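Local coordinates for fructosyl amine: oxygen oxidoreductase (Aspergillus fumigatus, PDB 3DJE), which oxidatively deglycates fructosyl amino acids (Amadori products) with FAD as cofactor, using oxygen as the electron acceptor, at residues V3-A14 / R28-D37; E211-A221 / Y353-G361. One frame throughout, in Å; residues are numbered along the deposited sequence. Where two conformers were deposited one is given.

Contact 1: residues V3-A14 / R28-D37; sequences VTKSSSLLIVGA and RGYTNVTVLD. With FAD (flavin-adenine dinucleotide), chain C.
The first beta-alpha-beta unit of the Rossmann-type FAD domain is closed here: parallel strands 9-12 and 33-37 pair side by side, and Ala14 and Asp37 meet at their C-terminal ends. Helix 16-27 makes the crossover. Leu9, Ile11 and Gly13 exchange backbone bonds with Asn32, Thr34 and Leu36. On the face turned to that helix, CD1 of Ile11 lies 3.9 Å from both CG1 of Val33 and CG2 of Val35. On the other face CD1 of Leu10 meets CD1 of Leu36.

At the N-terminal ends, the Lys5 chain bends at chi2 (-68°). This lays CD over the centre of the Tyr30 ring, 4.0 Å above its plane, and carries NZ to the backbone O of Arg28 at 2.9 Å. NZ also makes an off-centre cation-pi contact with the ring. Tyr30 OH bonds to Glu382. Asn32 ND2 donates to Ser6 O, which lies in its amide plane. One water donates to Lys5 O and Ser7 O and accepts from Asn32 N, bridging the two segments.

At the FAD end, Asp37 grips the adenosine ribose with both oxygens. OD1 accepts from FAD O2B at 2.7 Å, and OD2 accepts from FAD O3B at 2.7 Å. The anti lone pair of OD2 also takes the N-H of Ala14, with N to OD2 at 2.7 Å and an N-H...O angle of 157°.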
loop_
_atom_site.group_PDB
_atom_site.type_symbol
_atom_site.label_atom_id
_atom_site.label_comp_id
_atom_site.label_asym_id
_atom_site.label_seq_id
_atom_site.Cartn_x
_atom_site.Cartn_y
_atom_site.Cartn_z
ATOM N N VAL A 3 -23.329 -12.479 16.403
ATOM C CA VAL A 3 -23.053 -13.086 15.105
ATOM C C VAL A 3 -22.936 -14.606 15.305
ATOM O O VAL A 3 -22.471 -15.056 16.352
ATOM C CB VAL A 3 -21.744 -12.475 14.501
ATOM C CG1 VAL A 3 -21.377 -13.105 13.180
ATOM C CG2 VAL A 3 -21.896 -10.962 14.324
ATOM N N THR A 4 -23.408 -15.396 14.342
ATOM C CA THR A 4 -23.052 -16.813 14.299
ATOM C C THR A 4 -22.053 -16.968 13.162
ATOM O O THR A 4 -21.814 -16.021 12.408
ATOM C CB THR A 4 -24.256 -17.768 14.061
ATOM O OG1 THR A 4 -24.697 -17.682 12.704
ATOM C CG2 THR A 4 -25.430 -17.450 14.995
ATOM N N LYS A 5 -21.492 -18.162 13.021
ATOM C CA LYS A 5 -20.541 -18.400 11.931
ATOM C C LYS A 5 -21.206 -18.322 10.553
ATOM O O LYS A 5 -20.523 -18.148 9.554
ATOM C CB LYS A 5 -19.820 -19.741 12.102
ATOM C CG LYS A 5 -18.966 -19.827 13.362
ATOM C CD LYS A 5 -17.754 -18.898 13.308
ATOM C CE LYS A 5 -16.847 -19.166 14.479
ATOM N NZ LYS A 5 -15.844 -18.115 14.613
ATOM N N SER A 6 -22.532 -18.465 10.502
ATOM C CA SER A 6 -23.246 -18.410 9.230
ATOM C C SER A 6 -23.965 -17.065 9.009
ATOM O O SER A 6 -24.696 -16.909 8.031
ATOM C CB SER A 6 -24.224 -19.576 9.116
ATOM O OG SER A 6 -25.217 -19.471 10.111
ATOM N N SER A 7 -23.743 -16.112 9.905
ATOM C CA SER A 7 -24.275 -14.753 9.712
ATOM C C SER A 7 -23.779 -14.158 8.405
ATOM O O SER A 7 -22.620 -14.328 8.044
ATOM C CB SER A 7 -23.848 -13.818 10.840
ATOM O OG SER A 7 -24.480 -14.137 12.061
ATOM N N SER A 8 -24.652 -13.431 7.713
ATOM C CA SER A 8 -24.255 -12.736 6.486
ATOM C C SER A 8 -23.272 -11.603 6.794
ATOM O O SER A 8 -23.611 -10.650 7.506
ATOM C CB SER A 8 -25.480 -12.193 5.744
ATOM O OG SER A 8 -25.076 -11.422 4.620
ATOM N N LEU A 9 -22.056 -11.732 6.263
ATOM C CA LEU A 9 -21.012 -10.713 6.419
ATOM C C LEU A 9 -20.672 -10.168 5.045
ATOM O O LEU A 9 -20.556 -10.929 4.082
ATOM C CB LEU A 9 -19.752 -11.295 7.074
ATOM C CG LEU A 9 -19.955 -12.044 8.392
ATOM C CD1 LEU A 9 -18.596 -12.557 8.874
ATOM C CD2 LEU A 9 -20.542 -11.104 9.425
ATOM N N LEU A 10 -20.519 -8.853 4.960
ATOM C CA LEU A 10 -20.280 -8.190 3.683
ATOM C C LEU A 10 -18.996 -7.404 3.759
ATOM O O LEU A 10 -18.793 -6.657 4.719
ATOM C CB LEU A 10 -21.428 -7.237 3.382
ATOM C CG LEU A 10 -21.420 -6.569 2.008
ATOM C CD1 LEU A 10 -21.544 -7.606 0.891
ATOM C CD2 LEU A 10 -22.571 -5.579 1.929
ATOM N N ILE A 11 -18.114 -7.590 2.772
ATOM C CA ILE A 11 -16.884 -6.800 2.709
ATOM C C ILE A 11 -16.940 -5.912 1.483
ATOM O O ILE A 11 -17.134 -6.414 0.363
ATOM C CB ILE A 11 -15.625 -7.682 2.632
ATOM C CG1 ILE A 11 -15.539 -8.578 3.867
ATOM C CG2 ILE A 11 -14.356 -6.820 2.471
ATOM C CD1 ILE A 11 -14.502 -9.660 3.736
ATOM N N VAL A 12 -16.803 -4.603 1.693
ATOM C CA VAL A 12 -16.751 -3.641 0.580
ATOM C C VAL A 12 -15.293 -3.401 0.206
ATOM O O VAL A 12 -14.544 -2.751 0.954
ATOM C CB VAL A 12 -17.465 -2.304 0.924
ATOM C CG1 VAL A 12 -17.338 -1.266 -0.254
ATOM C CG2 VAL A 12 -18.928 -2.544 1.257
ATOM N N GLY A 13 -14.902 -3.963 -0.936
ATOM C CA GLY A 13 -13.538 -3.890 -1.446
ATOM C C GLY A 13 -12.803 -5.218 -1.356
ATOM O O GLY A 13 -12.651 -5.779 -0.268
ATOM N N ALA A 14 -12.328 -5.717 -2.501
ATOM C CA ALA A 14 -11.523 -6.941 -2.569
ATOM C C ALA A 14 -10.035 -6.638 -2.812
ATOM O O ALA A 14 -9.344 -7.376 -3.517
ATOM C CB ALA A 14 -12.073 -7.871 -3.667
ATOM N N ARG A 28 -11.379 -18.560 10.244
ATOM C CA ARG A 28 -11.949 -18.551 11.581
ATOM C C ARG A 28 -13.350 -19.167 11.626
ATOM O O ARG A 28 -14.007 -19.150 12.668
ATOM C CB ARG A 28 -11.858 -17.150 12.194
ATOM C CG ARG A 28 -10.393 -16.807 12.498
ATOM C CD ARG A 28 -10.123 -15.327 12.695
ATOM N NE ARG A 28 -10.732 -14.787 13.904
ATOM C CZ ARG A 28 -10.285 -13.712 14.548
ATOM N NH1 ARG A 28 -9.204 -13.073 14.123
ATOM N NH2 ARG A 28 -10.911 -13.284 15.625
ATOM N N GLY A 29 -13.766 -19.738 10.499
ATOM C CA GLY A 29 -14.961 -20.581 10.457
ATOM C C GLY A 29 -16.205 -19.958 9.875
ATOM O O GLY A 29 -17.235 -20.635 9.767
ATOM N N TYR A 30 -16.140 -18.680 9.502
ATOM C CA TYR A 30 -17.330 -18.021 8.938
ATOM C C TYR A 30 -17.647 -18.558 7.554
ATOM O O TYR A 30 -16.740 -18.742 6.739
ATOM C CB TYR A 30 -17.160 -16.508 8.932
ATOM C CG TYR A 30 -17.121 -15.910 10.320
ATOM C CD1 TYR A 30 -18.307 -15.523 10.962
ATOM C CD2 TYR A 30 -15.919 -15.746 11.005
ATOM C CE1 TYR A 30 -18.286 -14.963 12.230
ATOM C CE2 TYR A 30 -15.887 -15.175 12.284
ATOM C CZ TYR A 30 -17.081 -14.792 12.897
ATOM O OH TYR A 30 -17.065 -14.252 14.172
ATOM N N THR A 31 -18.934 -18.791 7.281
ATOM C CA THR A 31 -19.319 -19.515 6.067
ATOM C C THR A 31 -20.277 -18.756 5.150
ATOM O O THR A 31 -20.733 -19.320 4.149
ATOM C CB THR A 31 -20.010 -20.837 6.416
ATOM O OG1 THR A 31 -21.175 -20.550 7.188
ATOM C CG2 THR A 31 -19.098 -21.731 7.223
ATOM N N ASN A 32 -20.569 -17.498 5.479
ATOM C CA ASN A 32 -21.506 -16.705 4.693
ATOM C C ASN A 32 -20.975 -15.295 4.420
ATOM O O ASN A 32 -21.622 -14.291 4.745
ATOM C CB ASN A 32 -22.879 -16.685 5.386
ATOM C CG ASN A 32 -23.982 -16.091 4.511
ATOM O OD1 ASN A 32 -23.809 -15.904 3.300
ATOM N ND2 ASN A 32 -25.124 -15.785 5.127
ATOM N N VAL A 33 -19.804 -15.240 3.788
ATOM C CA VAL A 33 -19.099 -13.967 3.552
ATOM C C VAL A 33 -19.192 -13.625 2.074
ATOM O O VAL A 33 -18.956 -14.485 1.218
ATOM C CB VAL A 33 -17.601 -14.101 3.933
ATOM C CG1 VAL A 33 -16.851 -12.781 3.699
ATOM C CG2 VAL A 33 -17.450 -14.577 5.388
ATOM N N THR A 34 -19.542 -12.369 1.784
ATOM C CA THR A 34 -19.581 -11.884 0.407
ATOM C C THR A 34 -18.661 -10.679 0.280
ATOM O O THR A 34 -18.668 -9.795 1.142
ATOM C CB THR A 34 -21.015 -11.486 -0.009
ATOM O OG1 THR A 34 -21.878 -12.625 0.116
ATOM C CG2 THR A 34 -21.058 -11.024 -1.457
ATOM N N VAL A 35 -17.873 -10.650 -0.789
ATOM C CA VAL A 35 -16.990 -9.515 -1.056
ATOM C C VAL A 35 -17.402 -8.860 -2.368
ATOM O O VAL A 35 -17.576 -9.558 -3.382
ATOM C CB VAL A 35 -15.496 -9.945 -1.141
ATOM C CG1 VAL A 35 -14.581 -8.708 -1.268
ATOM C CG2 VAL A 35 -15.080 -10.763 0.088
ATOM N N LEU A 36 -17.502 -7.528 -2.344
ATOM C CA LEU A 36 -17.909 -6.735 -3.520
ATOM C C LEU A 36 -16.780 -5.840 -4.006
ATOM O O LEU A 36 -16.188 -5.104 -3.221
ATOM C CB LEU A 36 -19.097 -5.826 -3.155
ATOM C CG LEU A 36 -20.369 -6.490 -2.624
ATOM C CD1 LEU A 36 -21.343 -5.407 -2.147
ATOM C CD2 LEU A 36 -21.011 -7.376 -3.681
ATOM N N ASP A 37 -16.514 -5.861 -5.305
ATOM C CA ASP A 37 -15.486 -4.965 -5.875
ATOM C C ASP A 37 -15.836 -4.656 -7.339
ATOM O O ASP A 37 -16.243 -5.554 -8.055
ATOM C CB ASP A 37 -14.118 -5.657 -5.777
ATOM C CG ASP A 37 -12.945 -4.699 -5.925
ATOM O OD1 ASP A 37 -12.761 -4.133 -7.027
ATOM O OD2 ASP A 37 -12.199 -4.510 -4.941
HETATM P PA FAD C . -6.579 -1.379 -1.980
HETATM O O1A FAD C . -5.744 -2.584 -2.029
HETATM O O2A FAD C . -6.290 -0.269 -2.939
HETATM O O5B FAD C . -8.059 -1.915 -2.138
HETATM C C5B FAD C . -9.191 -1.049 -2.263
HETATM C C4B FAD C . -10.277 -1.847 -2.995
HETATM O O4B FAD C . -11.445 -1.012 -2.881
HETATM C C3B FAD C . -9.907 -1.912 -4.495
HETATM O O3B FAD C . -9.784 -3.273 -4.941
HETATM C C2B FAD C . -11.103 -1.200 -5.147
HETATM O O2B FAD C . -11.510 -1.828 -6.403
HETATM C C1B FAD C . -12.183 -1.286 -4.032
HETATM N N9A FAD C . -13.276 -0.325 -4.373
HETATM C C8A FAD C . -13.174 0.922 -4.878
HETATM N N7A FAD C . -14.414 1.410 -5.090
HETATM C C5A FAD C . -15.292 0.468 -4.719
HETATM C C6A FAD C . -16.689 0.388 -4.721
HETATM N N6A FAD C . -17.428 1.424 -5.183
HETATM N N1A FAD C . -17.276 -0.737 -4.268
HETATM C C2A FAD C . -16.552 -1.770 -3.820
HETATM N N3A FAD C . -15.215 -1.729 -3.808
HETATM C C4A FAD C . -14.574 -0.623 -4.253
HETATM N N1 FAD C . 2.966 -0.958 1.059
HETATM C C2 FAD C . 3.950 -1.798 1.575
HETATM O O2 FAD C . 3.765 -2.453 2.602
HETATM N N3 FAD C . 5.174 -1.889 0.911
HETATM C C4 FAD C . 5.441 -1.157 -0.241
HETATM O O4 FAD C . 6.537 -1.266 -0.805
HETATM C C4X FAD C . 4.448 -0.300 -0.739
HETATM N N5 FAD C . 4.686 0.461 -1.881
HETATM C C5X FAD C . 3.638 1.168 -2.463
HETATM C C6 FAD C . 3.839 1.747 -3.713
HETATM C C7 FAD C . 2.801 2.421 -4.345
HETATM C C7M FAD C . 3.089 3.060 -5.711
HETATM C C8 FAD C . 1.545 2.496 -3.744
HETATM C C8M FAD C . 0.373 3.179 -4.487
HETATM C C9 FAD C . 1.344 1.895 -2.493
HETATM C C9A FAD C . 2.387 1.216 -1.851
HETATM N N10 FAD C . 2.219 0.614 -0.588
HETATM C C10 FAD C . 3.221 -0.214 -0.082
HETATM C "C1'" FAD C . 0.992 0.835 0.189
HETATM C "C2'" FAD C . 0.015 -0.319 -0.041
HETATM O "O2'" FAD C . -0.003 -0.674 -1.441
HETATM C "C3'" FAD C . -1.376 0.103 0.421
HETATM O "O3'" FAD C . -1.277 0.712 1.726
HETATM C "C4'" FAD C . -2.334 -1.088 0.537
HETATM O "O4'" FAD C . -2.256 -1.943 -0.603
HETATM C "C5'" FAD C . -3.767 -0.557 0.669
HETATM O "O5'" FAD C . -4.675 -1.659 0.837
HETATM P P FAD C . -6.253 -1.392 0.921
HETATM O O1P FAD C . -6.517 -0.370 1.977
HETATM O O2P FAD C . -6.880 -2.727 0.995
HETATM O O3P FAD C . -6.637 -0.744 -0.500
HETATM O O HOH W 1 -20.393 -15.912 7.889
HETATM O O HOH W 2 -22.767 -12.516 2.710
#

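Contact 2: residues E211-A221 / Y353-G361; sequences ERTFLCAGASA and YHSLVLGCG. With FAD (flavin-adenine dinucleotide), chain C.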
loop_
_atom_site.group_PDB
_atom_site.type_symbol
_atom_site.label_atom_id
_atom_site.label_comp_id
_atom_site.label_asym_id
_atom_site.label_seq_id
_atom_site.Cartn_x
_atom_site.Cartn_y
_atom_site.Cartn_z
ATOM N N GLU A 211 -25.438 -8.779 8.365
ATOM C CA GLU A 211 -25.351 -8.580 9.802
ATOM C C GLU A 211 -24.186 -7.671 10.219
ATOM O O GLU A 211 -24.287 -6.923 11.191
ATOM C CB GLU A 211 -25.261 -9.942 10.497
ATOM C CG GLU A 211 -26.534 -10.774 10.409
ATOM C CD GLU A 211 -26.545 -11.911 11.435
ATOM O OE1 GLU A 211 -26.011 -11.709 12.548
ATOM O OE2 GLU A 211 -27.067 -13.009 11.127
ATOM N N ARG A 212 -23.063 -7.773 9.501
ATOM C CA ARG A 212 -21.931 -6.852 9.662
ATOM C C ARG A 212 -21.391 -6.511 8.283
ATOM O O ARG A 212 -21.383 -7.366 7.397
ATOM C CB ARG A 212 -20.783 -7.492 10.465
ATOM C CG ARG A 212 -21.135 -7.827 11.919
ATOM C CD ARG A 212 -21.329 -6.580 12.758
ATOM N NE ARG A 212 -21.502 -6.904 14.173
ATOM C CZ ARG A 212 -22.644 -7.327 14.714
ATOM N NH1 ARG A 212 -23.739 -7.466 13.973
ATOM N NH2 ARG A 212 -22.694 -7.612 16.010
ATOM N N THR A 213 -20.980 -5.259 8.120
ATOM C CA THR A 213 -20.366 -4.752 6.890
ATOM C C THR A 213 -18.976 -4.237 7.228
ATOM O O THR A 213 -18.823 -3.442 8.161
ATOM C CB THR A 213 -21.226 -3.597 6.296
ATOM O OG1 THR A 213 -22.545 -4.077 5.987
ATOM C CG2 THR A 213 -20.586 -2.991 5.054
ATOM N N PHE A 214 -17.973 -4.696 6.471
ATOM C CA PHE A 214 -16.603 -4.237 6.603
ATOM C C PHE A 214 -16.317 -3.284 5.452
ATOM O O PHE A 214 -16.525 -3.642 4.301
ATOM C CB PHE A 214 -15.623 -5.402 6.485
ATOM C CG PHE A 214 -15.727 -6.422 7.596
ATOM C CD1 PHE A 214 -14.839 -6.394 8.670
ATOM C CD2 PHE A 214 -16.692 -7.425 7.547
ATOM C CE1 PHE A 214 -14.917 -7.355 9.692
ATOM C CE2 PHE A 214 -16.776 -8.385 8.575
ATOM C CZ PHE A 214 -15.880 -8.340 9.643
ATOM N N LEU A 215 -15.821 -2.097 5.772
ATOM C CA LEU A 215 -15.460 -1.129 4.749
ATOM C C LEU A 215 -13.945 -1.182 4.530
ATOM O O LEU A 215 -13.169 -0.746 5.380
ATOM C CB LEU A 215 -15.948 0.260 5.144
ATOM C CG LEU A 215 -15.692 1.386 4.135
ATOM C CD1 LEU A 215 -16.286 1.024 2.776
ATOM C CD2 LEU A 215 -16.281 2.678 4.660
ATOM N N CYS A 216 -13.561 -1.735 3.380
ATOM C CA CYS A 216 -12.159 -1.963 3.030
ATOM C C CYS A 216 -11.885 -1.456 1.615
ATOM O O CYS A 216 -11.225 -2.112 0.817
ATOM C CB CYS A 216 -11.842 -3.461 3.117
ATOM S SG CYS A 216 -11.963 -4.120 4.779
ATOM N N ALA A 217 -12.394 -0.267 1.315
ATOM C CA ALA A 217 -12.321 0.290 -0.028
ATOM C C ALA A 217 -11.100 1.197 -0.290
ATOM O O ALA A 217 -11.067 1.935 -1.287
ATOM C CB ALA A 217 -13.642 1.023 -0.341
ATOM N N GLY A 218 -10.111 1.146 0.605
ATOM C CA GLY A 218 -8.854 1.842 0.380
ATOM C C GLY A 218 -9.062 3.323 0.182
ATOM O O GLY A 218 -9.777 3.967 0.971
ATOM N N ALA A 219 -8.442 3.865 -0.864
ATOM C CA ALA A 219 -8.511 5.311 -1.133
ATOM C C ALA A 219 -9.934 5.806 -1.395
ATOM O O ALA A 219 -10.183 7.007 -1.307
ATOM C CB ALA A 219 -7.608 5.690 -2.308
ATOM N N SER A 220 -10.846 4.884 -1.719
ATOM C CA SER A 220 -12.241 5.238 -2.043
ATOM C C SER A 220 -13.172 5.166 -0.831
ATOM O O SER A 220 -14.371 5.459 -0.949
ATOM C CB SER A 220 -12.786 4.325 -3.154
ATOM O OG SER A 220 -11.963 4.382 -4.299
ATOM N N ALA A 221 -12.641 4.775 0.323
ATOM C CA ALA A 221 -13.485 4.538 1.500
ATOM C C ALA A 221 -14.315 5.769 1.891
ATOM O O ALA A 221 -15.483 5.635 2.276
ATOM C CB ALA A 221 -12.659 4.042 2.691
ATOM N N TYR A 353 -22.572 3.471 14.242
ATOM C CA TYR A 353 -23.143 2.424 13.398
ATOM C C TYR A 353 -22.646 1.058 13.870
ATOM O O TYR A 353 -21.574 0.594 13.456
ATOM C CB TYR A 353 -22.794 2.658 11.919
ATOM C CG TYR A 353 -23.081 4.060 11.425
ATOM C CD1 TYR A 353 -24.265 4.713 11.774
ATOM C CD2 TYR A 353 -22.170 4.731 10.611
ATOM C CE1 TYR A 353 -24.529 6.013 11.330
ATOM C CE2 TYR A 353 -22.424 6.030 10.151
ATOM C CZ TYR A 353 -23.606 6.657 10.518
ATOM O OH TYR A 353 -23.866 7.935 10.079
ATOM N N HIS A 354 -23.448 0.446 14.738
ATOM C CA HIS A 354 -23.175 -0.834 15.424
ATOM C C HIS A 354 -22.650 -1.967 14.524
ATOM O O HIS A 354 -21.817 -2.767 14.951
ATOM C CB HIS A 354 -24.476 -1.264 16.145
ATOM C CG HIS A 354 -24.451 -2.647 16.723
ATOM N ND1 HIS A 354 -24.872 -3.758 16.021
ATOM C CD2 HIS A 354 -24.093 -3.091 17.953
ATOM C CE1 HIS A 354 -24.748 -4.830 16.784
ATOM N NE2 HIS A 354 -24.276 -4.454 17.961
ATOM N N SER A 355 -23.145 -2.034 13.293
ATOM C CA SER A 355 -22.885 -3.165 12.408
ATOM C C SER A 355 -21.713 -2.916 11.467
ATOM O O SER A 355 -21.369 -3.801 10.691
ATOM C CB SER A 355 -24.139 -3.492 11.582
ATOM O OG SER A 355 -25.257 -3.779 12.419
ATOM N N LEU A 356 -21.131 -1.719 11.522
ATOM C CA LEU A 356 -20.045 -1.343 10.600
ATOM C C LEU A 356 -18.664 -1.523 11.219
ATOM O O LEU A 356 -18.433 -1.120 12.368
ATOM C CB LEU A 356 -20.218 0.106 10.134
ATOM C CG LEU A 356 -19.194 0.661 9.131
ATOM C CD1 LEU A 356 -19.277 -0.079 7.806
ATOM C CD2 LEU A 356 -19.383 2.169 8.918
ATOM N N VAL A 357 -17.759 -2.122 10.442
ATOM C CA VAL A 357 -16.356 -2.282 10.833
ATOM C C VAL A 357 -15.493 -1.594 9.779
ATOM O O VAL A 357 -15.685 -1.809 8.586
ATOM C CB VAL A 357 -15.952 -3.768 10.935
ATOM C CG1 VAL A 357 -14.510 -3.909 11.446
ATOM C CG2 VAL A 357 -16.896 -4.516 11.888
ATOM N N LEU A 358 -14.560 -0.767 10.235
ATOM C CA LEU A 358 -13.623 -0.061 9.365
ATOM C C LEU A 358 -12.335 -0.849 9.258
ATOM O O LEU A 358 -11.806 -1.286 10.271
ATOM C CB LEU A 358 -13.281 1.328 9.938
ATOM C CG LEU A 358 -14.350 2.440 9.918
ATOM C CD1 LEU A 358 -15.177 2.404 8.629
ATOM C CD2 LEU A 358 -15.231 2.348 11.144
ATOM N N GLY A 359 -11.822 -1.021 8.046
ATOM C CA GLY A 359 -10.482 -1.560 7.884
ATOM C C GLY A 359 -9.784 -0.732 6.835
ATOM O O GLY A 359 -9.758 -1.098 5.663
ATOM N N CYS A 360 -9.276 0.422 7.248
ATOM C CA CYS A 360 -8.673 1.345 6.287
ATOM C C CYS A 360 -7.620 2.261 6.889
ATOM O O CYS A 360 -7.065 1.961 7.942
ATOM C CB CYS A 360 -9.727 2.142 5.533
ATOM S SG CYS A 360 -10.829 2.969 6.632
ATOM N N GLY A 361 -7.323 3.350 6.179
ATOM C CA GLY A 361 -6.221 4.235 6.542
ATOM C C GLY A 361 -4.864 3.542 6.545
ATOM O O GLY A 361 -4.038 3.782 7.415
HETATM P PA FAD C . -6.579 -1.379 -1.980
HETATM O O1A FAD C . -5.744 -2.584 -2.029
HETATM O O2A FAD C . -6.290 -0.269 -2.939
HETATM O O5B FAD C . -8.059 -1.915 -2.138
HETATM C C5B FAD C . -9.191 -1.049 -2.263
HETATM C C4B FAD C . -10.277 -1.847 -2.995
HETATM O O4B FAD C . -11.445 -1.012 -2.881
HETATM C C3B FAD C . -9.907 -1.912 -4.495
HETATM O O3B FAD C . -9.784 -3.273 -4.941
HETATM C C2B FAD C . -11.103 -1.200 -5.147
HETATM O O2B FAD C . -11.510 -1.828 -6.403
HETATM C C1B FAD C . -12.183 -1.286 -4.032
HETATM N N9A FAD C . -13.276 -0.325 -4.373
HETATM C C8A FAD C . -13.174 0.922 -4.878
HETATM N N7A FAD C . -14.414 1.410 -5.090
HETATM C C5A FAD C . -15.292 0.468 -4.719
HETATM C C6A FAD C . -16.689 0.388 -4.721
HETATM N N6A FAD C . -17.428 1.424 -5.183
HETATM N N1A FAD C . -17.276 -0.737 -4.268
HETATM C C2A FAD C . -16.552 -1.770 -3.820
HETATM N N3A FAD C . -15.215 -1.729 -3.808
HETATM C C4A FAD C . -14.574 -0.623 -4.253
HETATM N N1 FAD C . 2.966 -0.958 1.059
HETATM C C2 FAD C . 3.950 -1.798 1.575
HETATM O O2 FAD C . 3.765 -2.453 2.602
HETATM N N3 FAD C . 5.174 -1.889 0.911
HETATM C C4 FAD C . 5.441 -1.157 -0.241
HETATM O O4 FAD C . 6.537 -1.266 -0.805
HETATM C C4X FAD C . 4.448 -0.300 -0.739
HETATM N N5 FAD C . 4.686 0.461 -1.881
HETATM C C5X FAD C . 3.638 1.168 -2.463
HETATM C C6 FAD C . 3.839 1.747 -3.713
HETATM C C7 FAD C . 2.801 2.421 -4.345
HETATM C C7M FAD C . 3.089 3.060 -5.711
HETATM C C8 FAD C . 1.545 2.496 -3.744
HETATM C C8M FAD C . 0.373 3.179 -4.487
HETATM C C9 FAD C . 1.344 1.895 -2.493
HETATM C C9A FAD C . 2.387 1.216 -1.851
HETATM N N10 FAD C . 2.219 0.614 -0.588
HETATM C C10 FAD C . 3.221 -0.214 -0.082
HETATM C "C1'" FAD C . 0.992 0.835 0.189
HETATM C "C2'" FAD C . 0.015 -0.319 -0.041
HETATM O "O2'" FAD C . -0.003 -0.674 -1.441
HETATM C "C3'" FAD C . -1.376 0.103 0.421
HETATM O "O3'" FAD C . -1.277 0.712 1.726
HETATM C "C4'" FAD C . -2.334 -1.088 0.537
HETATM O "O4'" FAD C . -2.256 -1.943 -0.603
HETATM C "C5'" FAD C . -3.767 -0.557 0.669
HETATM O "O5'" FAD C . -4.675 -1.659 0.837
HETATM P P FAD C . -6.253 -1.392 0.921
HETATM O O1P FAD C . -6.517 -0.370 1.977
HETATM O O2P FAD C . -6.880 -2.727 0.995
HETATM O O3P FAD C . -6.637 -0.744 -0.500
HETATM O O HOH W 3 -26.812 -6.055 12.375
HETATM O O HOH W 4 -9.223 -0.325 2.945
HETATM O O HOH W 5 -8.004 3.824 3.276
#
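Arg212 leaves its strand with CB 3.7 Å from the backbone O of Ser355. CD packs against the same oxygen at 3.5 Å. A bend at chi2 (-69°) folds the chain along the neighbouring segment, so the guanidinium ends beside His354. There NH2 lies 3.5 Å from CE1 of His354. This CE1 lies over one guanidinium face, and the two planes are 64° apart. NH1 turns back and donates to Glu211 O at 2.9 Å. That oxygen lies in the guanidinium plane, but the donor stands above the carbonyl plane. A water donates to both Glu211 O and Ser355 OG, and Ser355 OG also bonds to Asp196.

Strands 212-215 and 356-360 are parallel neighbours in the central sheet of the Rossmann-type FAD domain. Thr213 and Leu215 trade backbone bonds with Ser355, Val357 and Gly359. Under helix 373-382, Phe214 and Val357 lie side by side. CD1 of the ring touches CB of Val357 at 3.6 Å, and CG2 of Val357 lies over one ring face. On the opposite side of the sheet, CD2 of Leu215 meets CD1 of Leu358. At the FAD end, a water accepts from Gly218 N and donates to Gly359 O and FAD O1P, each at 2.9 Å.

From the N terminus, the chain runs through strand 9-12, back along helix 16-27, and into the parallel strand 33-37. Contact 1 closes this short loop. Contact 2 closes a much longer one: 131 residues separate segments 211-221 and 353-361. The two loops follow in series and neither nests nor crosses. They meet in one sheet, because strand 9-12 lies next to 212-215. Phe214 N lies 2.8 Å from Leu10 O, a probable hydrogen bond, and Val3 and Leu9 pack on Arg212. These four strands are consecutive in the sheet, in the order 33-37, 9-12, 212-215, 356-360. Both contacts reach the FAD-binding edge of this sheet.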